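Side-chain contacts in Tp0751 (Treponema pallidum, PDB 5JK2), which mediates adhesion to extracellular matrix components and interactions with host cells through a non-canonical lipocalin fold: residues 71-74 / 75-78; 145-148 / 149-153. The protein carries 1 engineered substitution. One frame throughout, in Å; residues are numbered along the deposited sequence.

How the interactions relate
Interactions 1 and 2 belong to one antiparallel eight-stranded barrel, the Pallilysin beta barrel domain, and lie on opposite sides of the chain's centre. Their own centres are about 17 Å apart, and their nearest atoms stay about 7 Å from each other. Interaction 1 is the exposed turn that joins strand 69-73 to strand 78-83; interaction 2 is the partly buried lead-in to the last strand, 149-153. Strand 52-56 separates them in the sheet, with strand 69-73 along one edge and strand 149-153, which closes the barrel, along the other. Trp54 of that strand touches Phe72 of interaction 1 and Tyr151 of interaction 2.

Interaction 1: 71-74 / 75-78; sequences FFDR and EHAE
Asp73 and Glu78 face each other as an antiparallel hydrogen-bonded pair, and the chain between them forms a tight turn. Asp73 N donates to Glu78 O at 2.9 Å, and Glu78 N returns a straighter bond to Asp73 O at 3.0 Å. Ala77, with positive phi, joins Glu78 opposite Asp73, making a G1 beta bulge, and Ala77 N reaches Arg74 O by a weak bond of 3.4 Å. The compact part is the Asp73 carboxylate, whose CG lies anti to the backbone N (chi1 -167°) and beside the carbonyl carbon, turning OD1 forward over the turn. There OD1 accepts from His76 N at 3.1 Å, approached from above the carboxylate plane, and also meets the edge of the imidazole, 3.2 Å from His76 CD2. Carboxylate and ring planes stand 65° apart. The solvent side is looser: Glu75 bends its chain away, and His76 and Ala77 are exposed. Asp73 OD2 and Glu78 OE1, 4.4 Å apart, probably repel each other mildly. The hairpin links strands 69-73 and 78-83; Arg74 leans on the loop residues Gln47 and His48, Phe72 meets Trp54 of strand 52-56, and Glu78 packs against Ile89 and Leu91 of strand 86-98.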
loop_
_atom_site.group_PDB
_atom_site.type_symbol
_atom_site.label_atom_id
_atom_site.label_comp_id
_atom_site.label_asym_id
_atom_site.label_seq_id
_atom_site.Cartn_x
_atom_site.Cartn_y
_atom_site.Cartn_z
ATOM N N PHE A 71 -5.434 2.742 2.972
ATOM C CA PHE A 71 -5.439 4.026 2.292
ATOM C C PHE A 71 -4.037 4.616 2.359
ATOM O O PHE A 71 -3.506 4.863 3.441
ATOM C CB PHE A 71 -6.460 4.987 2.909
ATOM C CG PHE A 71 -6.683 6.231 2.096
ATOM C CD1 PHE A 71 -5.753 7.254 2.105
ATOM C CD2 PHE A 71 -7.815 6.371 1.311
ATOM C CE1 PHE A 71 -5.950 8.393 1.355
ATOM C CE2 PHE A 71 -8.015 7.513 0.558
ATOM C CZ PHE A 71 -7.080 8.523 0.582
ATOM N N PHE A 72 -3.438 4.821 1.191
ATOM C CA PHE A 72 -2.114 5.421 1.097
ATOM C C PHE A 72 -2.250 6.930 0.927
ATOM O O PHE A 72 -2.588 7.412 -0.151
ATOM C CB PHE A 72 -1.330 4.812 -0.069
ATOM C CG PHE A 72 -1.164 3.319 0.026
ATOM C CD1 PHE A 72 -2.204 2.469 -0.317
ATOM C CD2 PHE A 72 0.031 2.765 0.451
ATOM C CE1 PHE A 72 -2.056 1.098 -0.231
ATOM C CE2 PHE A 72 0.183 1.394 0.537
ATOM C CZ PHE A 72 -0.862 0.562 0.195
ATOM N N ASP A 73 -2.004 7.670 2.004
ATOM C CA ASP A 73 -2.141 9.123 1.985
ATOM C C ASP A 73 -0.872 9.770 1.434
ATOM O O ASP A 73 0.099 9.985 2.160
ATOM C CB ASP A 73 -2.447 9.648 3.390
ATOM C CG ASP A 73 -2.907 11.093 3.386
ATOM O OD1 ASP A 73 -2.261 11.934 2.728
ATOM O OD2 ASP A 73 -3.928 11.386 4.040
ATOM N N ARG A 74 -0.901 10.089 0.145
ATOM C CA ARG A 74 0.266 10.611 -0.558
ATOM C C ARG A 74 0.735 11.950 -0.006
ATOM O O ARG A 74 1.934 12.199 0.102
ATOM C CB ARG A 74 -0.047 10.759 -2.045
ATOM C CG ARG A 74 1.106 11.311 -2.862
ATOM C CD ARG A 74 0.819 11.237 -4.350
ATOM N NE ARG A 74 2.045 11.074 -5.126
ATOM C CZ ARG A 74 2.763 9.955 -5.158
ATOM N NH1 ARG A 74 2.381 8.898 -4.452
ATOM N NH2 ARG A 74 3.866 9.892 -5.891
ATOM N N GLU A 75 -0.219 12.808 0.329
ATOM C CA GLU A 75 0.089 14.150 0.802
ATOM C C GLU A 75 0.894 14.128 2.092
ATOM O O GLU A 75 1.905 14.819 2.216
ATOM C CB GLU A 75 -1.199 14.943 1.007
ATOM C CG GLU A 75 -1.718 15.614 -0.260
ATOM C CD GLU A 75 -0.852 16.777 -0.718
ATOM O OE1 GLU A 75 -1.119 17.321 -1.811
ATOM O OE2 GLU A 75 0.092 17.153 0.011
ATOM N N HIS A 76 0.447 13.326 3.050
ATOM C CA HIS A 76 1.086 13.277 4.356
ATOM C C HIS A 76 2.013 12.080 4.498
ATOM O O HIS A 76 2.564 11.842 5.570
ATOM C CB HIS A 76 0.020 13.255 5.445
ATOM C CG HIS A 76 -0.960 14.379 5.336
ATOM N ND1 HIS A 76 -0.699 15.641 5.822
ATOM C CD2 HIS A 76 -2.191 14.436 4.779
ATOM C CE1 HIS A 76 -1.734 16.427 5.578
ATOM N NE2 HIS A 76 -2.652 15.719 4.946
ATOM N N ALA A 77 2.198 11.343 3.406
ATOM C CA ALA A 77 3.055 10.162 3.404
ATOM C C ALA A 77 2.711 9.241 4.570
ATOM O O ALA A 77 3.563 8.921 5.401
ATOM C CB ALA A 77 4.516 10.570 3.460
ATOM N N GLU A 78 1.445 8.842 4.626
ATOM C CA GLU A 78 0.937 7.962 5.667
ATOM C C GLU A 78 0.266 6.751 5.046
ATOM O O GLU A 78 -0.025 6.734 3.850
ATOM C CB GLU A 78 -0.063 8.701 6.556
ATOM C CG GLU A 78 0.566 9.706 7.499
ATOM C CD GLU A 78 -0.456 10.631 8.125
ATOM O OE1 GLU A 78 -1.621 10.630 7.672
ATOM O OE2 GLU A 78 -0.096 11.363 9.072
#

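Interaction 2: 145-148 / 149-153; sequences SMWD and GQYTR
Tyr151 sets CG anti to its own carbonyl carbon (chi1 -70°), which carries the phenol back along the chain to the Trp147 carbonyl; the like torsion of Trp147 sets the indole so that its CB and CE3 lie beside the hydroxyl. Tyr151 OH donates to Trp147 O at 2.6 Å. The hydroxyl arrives from the side of the carbonyl, with a C=O...donor angle of 119°, and lies slightly out of its plane. Trp147 O in turn sits at the edge of the phenol ring, in its plane, 3.2 Å from Tyr151 CE1. The two side chains meet obliquely, with Tyr151 OH 3.8 Å from Trp147 CB. Met146 CG lies over the rim of one indole face. Ahead of this bond, Ser145 OG accepts from Trp147 N at 3.2 Å along a nearly straight line (173°), an ST turn that fixes the backbone just before Trp147. Gly149, at a positive phi, carries the chain into strand 149-153. Asp148 OD1 accepts a hydrogen bond from Ala132 N of strand 127-135, and Trp147 packs edge-to-face on Phe81. The Tyr151 hydroxyl, donor to Trp147 O, is also hydrogen-bonded to Gln56 NE2, so a buried OH and a loop carbonyl are paired and the incoming loop is coupled to strand 52-56 where the barrel closes.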
loop_
_atom_site.group_PDB
_atom_site.type_symbol
_atom_site.label_atom_id
_atom_site.label_comp_id
_atom_site.label_asym_id
_atom_site.label_seq_id
_atom_site.Cartn_x
_atom_site.Cartn_y
_atom_site.Cartn_z
ATOM N N SER A 145 0.012 -11.872 8.407
ATOM C CA SER A 145 -0.704 -10.726 8.953
ATOM C C SER A 145 -2.157 -10.720 8.505
ATOM O O SER A 145 -2.518 -11.385 7.535
ATOM C CB SER A 145 -0.021 -9.425 8.528
ATOM O OG SER A 145 -0.743 -8.295 8.980
ATOM N N MET A 146 -2.987 -9.970 9.221
ATOM C CA MET A 146 -4.383 -9.802 8.840
ATOM C C MET A 146 -4.486 -8.936 7.592
ATOM O O MET A 146 -5.501 -8.939 6.898
ATOM C CB MET A 146 -5.184 -9.174 9.984
ATOM C CG MET A 146 -4.762 -7.755 10.336
ATOM S SD MET A 146 -5.618 -7.089 11.775
ATOM C CE MET A 146 -7.320 -7.309 11.297
ATOM N N TRP A 147 -3.416 -8.196 7.316
ATOM C CA TRP A 147 -3.373 -7.284 6.183
ATOM C C TRP A 147 -2.866 -7.974 4.920
ATOM O O TRP A 147 -3.062 -7.473 3.814
ATOM C CB TRP A 147 -2.488 -6.080 6.515
ATOM C CG TRP A 147 -2.838 -5.440 7.824
ATOM C CD1 TRP A 147 -2.087 -5.435 8.960
ATOM C CD2 TRP A 147 -4.039 -4.726 8.134
ATOM N NE1 TRP A 147 -2.742 -4.755 9.957
ATOM C CE2 TRP A 147 -3.943 -4.309 9.474
ATOM C CE3 TRP A 147 -5.184 -4.394 7.406
ATOM C CZ2 TRP A 147 -4.948 -3.583 10.103
ATOM C CZ3 TRP A 147 -6.179 -3.670 8.032
ATOM C CH2 TRP A 147 -6.055 -3.273 9.364
ATOM N N ASP A 148 -2.211 -9.120 5.089
ATOM C CA ASP A 148 -1.744 -9.909 3.953
ATOM C C ASP A 148 -2.904 -10.305 3.056
ATOM O O ASP A 148 -3.950 -10.738 3.537
ATOM C CB ASP A 148 -1.013 -11.166 4.426
ATOM C CG ASP A 148 0.404 -10.886 4.877
ATOM O OD1 ASP A 148 0.711 -9.720 5.194
ATOM O OD2 ASP A 148 1.210 -11.839 4.915
ATOM N N GLY A 149 -2.712 -10.154 1.750
ATOM C CA GLY A 149 -3.711 -10.567 0.783
ATOM C C GLY A 149 -3.761 -9.667 -0.432
ATOM O O GLY A 149 -2.956 -8.747 -0.576
ATOM N N GLN A 150 -4.719 -9.942 -1.310
ATOM C CA GLN A 150 -4.896 -9.168 -2.526
ATOM C C GLN A 150 -5.798 -7.972 -2.249
ATOM O O GLN A 150 -6.762 -8.083 -1.493
ATOM C CB GLN A 150 -5.492 -10.042 -3.629
ATOM C CG GLN A 150 -5.495 -9.399 -5.001
ATOM C CD GLN A 150 -6.335 -10.164 -6.000
ATOM O OE1 GLN A 150 -7.125 -11.032 -5.632
ATOM N NE2 GLN A 150 -6.168 -9.844 -7.274
ATOM N N TYR A 151 -5.475 -6.834 -2.855
ATOM C CA TYR A 151 -6.293 -5.633 -2.732
ATOM C C TYR A 151 -6.680 -5.103 -4.102
ATOM O O TYR A 151 -6.018 -5.385 -5.100
ATOM C CB TYR A 151 -5.555 -4.543 -1.953
ATOM C CG TYR A 151 -5.380 -4.839 -0.488
ATOM C CD1 TYR A 151 -4.387 -5.702 -0.049
ATOM C CD2 TYR A 151 -6.205 -4.251 0.459
ATOM C CE1 TYR A 151 -4.224 -5.977 1.293
ATOM C CE2 TYR A 151 -6.049 -4.519 1.803
ATOM C CZ TYR A 151 -5.058 -5.382 2.216
ATOM O OH TYR A 151 -4.906 -5.647 3.558
ATOM N N THR A 152 -7.759 -4.328 -4.136
ATOM C CA THR A 152 -8.190 -3.651 -5.349
ATOM C C THR A 152 -8.574 -2.224 -5.003
ATOM O O THR A 152 -9.279 -1.988 -4.026
ATOM C CB THR A 152 -9.384 -4.358 -6.010
ATOM O OG1 THR A 152 -10.462 -4.463 -5.071
ATOM C CG2 THR A 152 -8.991 -5.744 -6.476
ATOM N N ARG A 153 -8.107 -1.272 -5.799
ATOM C CA ARG A 153 -8.409 0.126 -5.531
ATOM C C ARG A 153 -9.883 0.409 -5.785
ATOM O O ARG A 153 -10.491 -0.179 -6.683
ATOM C CB ARG A 153 -7.540 1.047 -6.387
ATOM C CG ARG A 153 -7.540 2.501 -5.924
ATOM C CD ARG A 153 -6.678 3.360 -6.822
ATOM N NE ARG A 153 -6.505 4.713 -6.298
ATOM C CZ ARG A 153 -7.366 5.710 -6.486
ATOM N NH1 ARG A 153 -7.114 6.905 -5.973
ATOM N NH2 ARG A 153 -8.480 5.516 -7.181
#